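Glycoside Hydrolase (Bacteroides uniformis, PDB 5T99) probably hydrolyses galactose-containing oligosaccharides in agarose breakdown as a glycoside hydrolase family 2 enzyme, and binds the inhibitor galacto-isofagomine in its pocket. Local coordinates at residues 421-432 and 456-465. Sequence-based numbering, arbitrary orientation. Where two conformers were deposited one is given.
Sequences QSDKKKGFTVAK and APFDNNMAQQ
Met462 packs against Ala431 and Gly427 at the start of helix 427-441, joining two successive beta-alpha connections of the family 2 TIM barrel: the loop and helix after strand 409-416 and the short helix 456-459 after strand 447-451. With CG anti to its backbone N the chain runs straight inward before bending at the sulfur, and CE ends 3.3 Å from Gly427 O. A flexible thioether suits this buried spot: CG lies 3.8 Å from the methyl of Ala431, a residue small enough to bring the helix close, while SD meets Gln421 CG, and Met462 also touches Phe451 of the barrel strand 447-451. Gln421 also lays its aliphatic part against Pro457, and its buried amide is satisfied by Ile418, Asn452 and Tyr453.

A second, partly exposed patch is polar and aromatic. Water 1 joins Phe428 N to Asn460 O, and the Phe428 ring has Asn461 ND2 over one face, 3.6 Å from CD1, with the planes 41° apart. Gln465, folded back at chi2 (-57°), sets NE2 by Phe428 CD1, oblique to the ring; Gln465 NE2 donates to Asn461 O at 3.1 Å. Replacing Gln465 by an alanine would probably deprive Asn461 O of this donor and open a gap beside Phe428 CD1. The loose, exposed side belongs to lysines whose ends lead away: Lys432 CG lies 3.4 Å from Gln465 OE1, its ammonium paired with Asp436, and Lys424 CG 3.6 Å from Asn460 OD1. Asn460, the first residue to leave helical geometry after helix 456-459, has a short side chain whose amide reaches across to a backbone carbonyl: ND2 donates to Gln421 O at 2.9 Å, bent to 135° at the hydrogen.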
loop_
_atom_site.group_PDB
_atom_site.type_symbol
_atom_site.label_atom_id
_atom_site.label_comp_id
_atom_site.label_asym_id
_atom_site.label_seq_id
_atom_site.Cartn_x
_atom_site.Cartn_y
_atom_site.Cartn_z
ATOM N N GLN A 421 -10.740 -2.190 23.854
ATOM C CA GLN A 421 -11.106 -0.819 24.229
ATOM C C GLN A 421 -12.234 -0.744 25.278
ATOM O O GLN A 421 -12.211 0.130 26.156
ATOM C CB GLN A 421 -11.561 -0.025 23.002
ATOM C CG GLN A 421 -10.480 0.336 22.004
ATOM C CD GLN A 421 -11.095 0.885 20.744
ATOM O OE1 GLN A 421 -11.179 2.100 20.560
ATOM N NE2 GLN A 421 -11.590 -0.003 19.898
ATOM N N SER A 422 -13.222 -1.637 25.170
ATOM C CA SER A 422 -14.328 -1.675 26.137
ATOM C C SER A 422 -14.172 -2.644 27.347
ATOM O O SER A 422 -15.035 -2.629 28.207
ATOM C CB SER A 422 -15.679 -1.887 25.419
ATOM O OG SER A 422 -15.766 -3.179 24.847
ATOM N N ASP A 423 -13.116 -3.475 27.400
ATOM C CA ASP A 423 -12.763 -4.231 28.636
ATOM C C ASP A 423 -12.168 -3.233 29.623
ATOM O O ASP A 423 -10.969 -2.932 29.589
ATOM C CB ASP A 423 -11.783 -5.402 28.375
ATOM C CG ASP A 423 -11.485 -6.275 29.650
ATOM O OD1 ASP A 423 -11.859 -5.924 30.798
ATOM O OD2 ASP A 423 -10.853 -7.347 29.494
ATOM N N LYS A 424 -13.024 -2.724 30.499
ATOM C CA LYS A 424 -12.649 -1.657 31.426
ATOM C C LYS A 424 -11.491 -2.009 32.377
ATOM O O LYS A 424 -10.560 -1.217 32.533
ATOM C CB LYS A 424 -13.889 -1.200 32.206
ATOM C CG LYS A 424 -13.682 0.055 33.028
ATOM C CD LYS A 424 -15.000 0.560 33.605
ATOM C CE LYS A 424 -14.761 1.485 34.800
ATOM N NZ LYS A 424 -15.945 2.340 35.114
ATOM N N LYS A 425 -11.547 -3.198 32.975
ATOM C CA LYS A 425 -10.568 -3.617 33.989
ATOM C C LYS A 425 -9.204 -3.977 33.410
ATOM O O LYS A 425 -8.185 -3.578 33.972
ATOM C CB LYS A 425 -11.098 -4.800 34.842
ATOM C CG LYS A 425 -11.716 -4.385 36.181
ATOM C CD LYS A 425 -13.048 -5.070 36.491
ATOM C CE LYS A 425 -12.912 -6.568 36.751
ATOM N NZ LYS A 425 -14.238 -7.195 37.044
ATOM N N LYS A 426 -9.196 -4.738 32.313
ATOM C CA LYS A 426 -7.981 -5.409 31.827
ATOM C C LYS A 426 -7.549 -5.147 30.384
ATOM O O LYS A 426 -6.442 -5.526 30.023
ATOM C CB LYS A 426 -8.102 -6.924 32.061
ATOM C CG LYS A 426 -8.076 -7.329 33.533
ATOM C CD LYS A 426 -6.714 -7.080 34.185
ATOM C CE LYS A 426 -6.638 -7.687 35.577
ATOM N NZ LYS A 426 -5.261 -7.604 36.140
ATOM N N GLY A 427 -8.377 -4.490 29.575
ATOM C CA GLY A 427 -8.051 -4.226 28.165
ATOM C C GLY A 427 -6.709 -3.517 27.985
ATOM O O GLY A 427 -5.924 -3.900 27.115
ATOM N N PHE A 428 -6.424 -2.529 28.843
ATOM C CA PHE A 428 -5.129 -1.829 28.825
ATOM C C PHE A 428 -3.899 -2.757 28.898
ATOM O O PHE A 428 -2.839 -2.416 28.370
ATOM C CB PHE A 428 -5.054 -0.726 29.918
ATOM C CG PHE A 428 -4.643 -1.230 31.281
ATOM C CD1 PHE A 428 -3.329 -1.086 31.723
ATOM C CD2 PHE A 428 -5.549 -1.884 32.112
ATOM C CE1 PHE A 428 -2.936 -1.555 32.968
ATOM C CE2 PHE A 428 -5.157 -2.364 33.356
ATOM C CZ PHE A 428 -3.852 -2.193 33.786
ATOM N N THR A 429 -4.033 -3.918 29.536
ATOM C CA THR A 429 -2.895 -4.841 29.712
ATOM C C THR A 429 -2.409 -5.458 28.403
ATOM O O THR A 429 -1.207 -5.684 28.228
ATOM C CB THR A 429 -3.203 -5.965 30.727
ATOM O OG1 THR A 429 -4.199 -6.848 30.198
ATOM C CG2 THR A 429 -3.683 -5.365 32.067
ATOM N N VAL A 430 -3.336 -5.705 27.484
ATOM C CA VAL A 430 -2.992 -6.258 26.179
ATOM C C VAL A 430 -2.296 -5.160 25.368
ATOM O O VAL A 430 -1.288 -5.422 24.713
ATOM C CB VAL A 430 -4.226 -6.848 25.443
ATOM C CG1 VAL A 430 -3.809 -7.518 24.140
ATOM C CG2 VAL A 430 -4.956 -7.863 26.316
ATOM N N ALA A 431 -2.798 -3.926 25.447
ATOM C CA ALA A 431 -2.125 -2.795 24.818
ATOM C C ALA A 431 -0.691 -2.587 25.344
ATOM O O ALA A 431 0.246 -2.393 24.558
ATOM C CB ALA A 431 -2.932 -1.526 25.007
ATOM N N LYS A 432 -0.525 -2.601 26.668
ATOM C CA LYS A 432 0.813 -2.481 27.268
ATOM C C LYS A 432 1.767 -3.588 26.762
ATOM O O LYS A 432 2.897 -3.316 26.362
ATOM C CB LYS A 432 0.725 -2.517 28.794
ATOM C CG LYS A 432 2.025 -2.165 29.504
ATOM C CD LYS A 432 1.893 -2.335 31.004
ATOM C CE LYS A 432 3.178 -1.976 31.724
ATOM N NZ LYS A 432 4.297 -2.902 31.367
ATOM N N ALA A 456 -14.064 5.419 25.950
ATOM C CA ALA A 456 -13.592 4.177 26.607
ATOM C C ALA A 456 -12.069 4.009 26.768
ATOM O O ALA A 456 -11.579 4.086 27.881
ATOM C CB ALA A 456 -14.209 2.941 25.950
ATOM N N PRO A 457 -11.315 3.822 25.663
ATOM C CA PRO A 457 -9.871 3.562 25.816
ATOM C C PRO A 457 -9.070 4.716 26.460
ATOM O O PRO A 457 -8.015 4.455 27.052
ATOM C CB PRO A 457 -9.409 3.306 24.383
ATOM C CG PRO A 457 -10.346 4.099 23.549
ATOM C CD PRO A 457 -11.674 4.090 24.259
ATOM N N PHE A 458 -9.585 5.951 26.367
ATOM C CA PHE A 458 -9.021 7.102 27.080
ATOM C C PHE A 458 -9.286 7.068 28.593
ATOM O O PHE A 458 -8.401 7.434 29.399
ATOM C CB PHE A 458 -9.516 8.405 26.469
ATOM C CG PHE A 458 -9.033 8.611 25.071
ATOM C CD1 PHE A 458 -7.786 9.169 24.838
ATOM C CD2 PHE A 458 -9.787 8.194 23.987
ATOM C CE1 PHE A 458 -7.318 9.339 23.556
ATOM C CE2 PHE A 458 -9.307 8.348 22.698
ATOM C CZ PHE A 458 -8.076 8.927 22.483
ATOM N N ASP A 459 -10.500 6.641 28.965
ATOM C CA ASP A 459 -10.913 6.511 30.378
ATOM C C ASP A 459 -10.477 5.185 31.020
ATOM O O ASP A 459 -10.361 5.101 32.243
ATOM C CB ASP A 459 -12.441 6.637 30.513
ATOM C CG ASP A 459 -12.963 8.033 30.176
ATOM O OD1 ASP A 459 -12.166 8.986 30.026
ATOM O OD2 ASP A 459 -14.204 8.169 30.067
ATOM N N ASN A 460 -10.254 4.162 30.186
ATOM C CA ASN A 460 -9.847 2.843 30.645
ATOM C C ASN A 460 -8.321 2.618 30.633
ATOM O O ASN A 460 -7.866 1.471 30.599
ATOM C CB ASN A 460 -10.513 1.770 29.777
ATOM C CG ASN A 460 -12.031 1.832 29.804
ATOM O OD1 ASN A 460 -12.623 2.540 30.603
ATOM N ND2 ASN A 460 -12.663 1.089 28.904
ATOM N N ASN A 461 -7.530 3.697 30.635
ATOM C CA ASN A 461 -6.064 3.591 30.747
ATOM C C ASN A 461 -5.399 2.839 29.574
ATOM O O ASN A 461 -4.306 2.338 29.736
ATOM C CB ASN A 461 -5.706 2.943 32.105
ATOM C CG ASN A 461 -4.271 3.184 32.538
ATOM O OD1 ASN A 461 -3.686 4.259 32.339
ATOM N ND2 ASN A 461 -3.700 2.170 33.163
ATOM N N MET A 462 -6.050 2.775 28.400
ATOM C CA MET A 462 -5.492 2.087 27.217
ATOM C C MET A 462 -4.667 3.026 26.342
ATOM O O MET A 462 -3.528 2.722 26.008
ATOM C CB MET A 462 -6.583 1.432 26.363
ATOM C CG MET A 462 -6.037 0.709 25.132
ATOM S SD MET A 462 -7.257 -0.199 24.153
ATOM C CE MET A 462 -7.382 -1.725 25.078
ATOM N N ALA A 463 -5.264 4.154 25.957
ATOM C CA ALA A 463 -4.596 5.199 25.156
ATOM C C ALA A 463 -3.231 5.645 25.722
ATOM O O ALA A 463 -2.328 6.020 24.972
ATOM C CB ALA A 463 -5.517 6.398 25.009
ATOM N N GLN A 464 -3.081 5.552 27.041
ATOM C CA GLN A 464 -1.857 5.933 27.720
ATOM C C GLN A 464 -0.725 4.896 27.600
ATOM O O GLN A 464 0.406 5.192 27.959
ATOM C CB GLN A 464 -2.154 6.200 29.204
ATOM C CG GLN A 464 -3.058 7.406 29.487
ATOM C CD GLN A 464 -4.552 7.165 29.248
ATOM O OE1 GLN A 464 -4.999 6.039 29.018
ATOM N NE2 GLN A 464 -5.327 8.244 29.283
ATOM N N GLN A 465 -1.022 3.696 27.109
ATOM C CA GLN A 465 -0.034 2.619 27.016
ATOM C C GLN A 465 0.793 2.656 25.743
ATOM O O GLN A 465 1.777 1.952 25.645
ATOM C CB GLN A 465 -0.728 1.261 27.089
ATOM C CG GLN A 465 -1.567 1.042 28.327
ATOM C CD GLN A 465 -0.786 1.204 29.619
ATOM O OE1 GLN A 465 0.374 0.810 29.726
ATOM N NE2 GLN A 465 -1.428 1.799 30.603
HETATM O O HOH W 1 -8.415 -1.140 30.376
#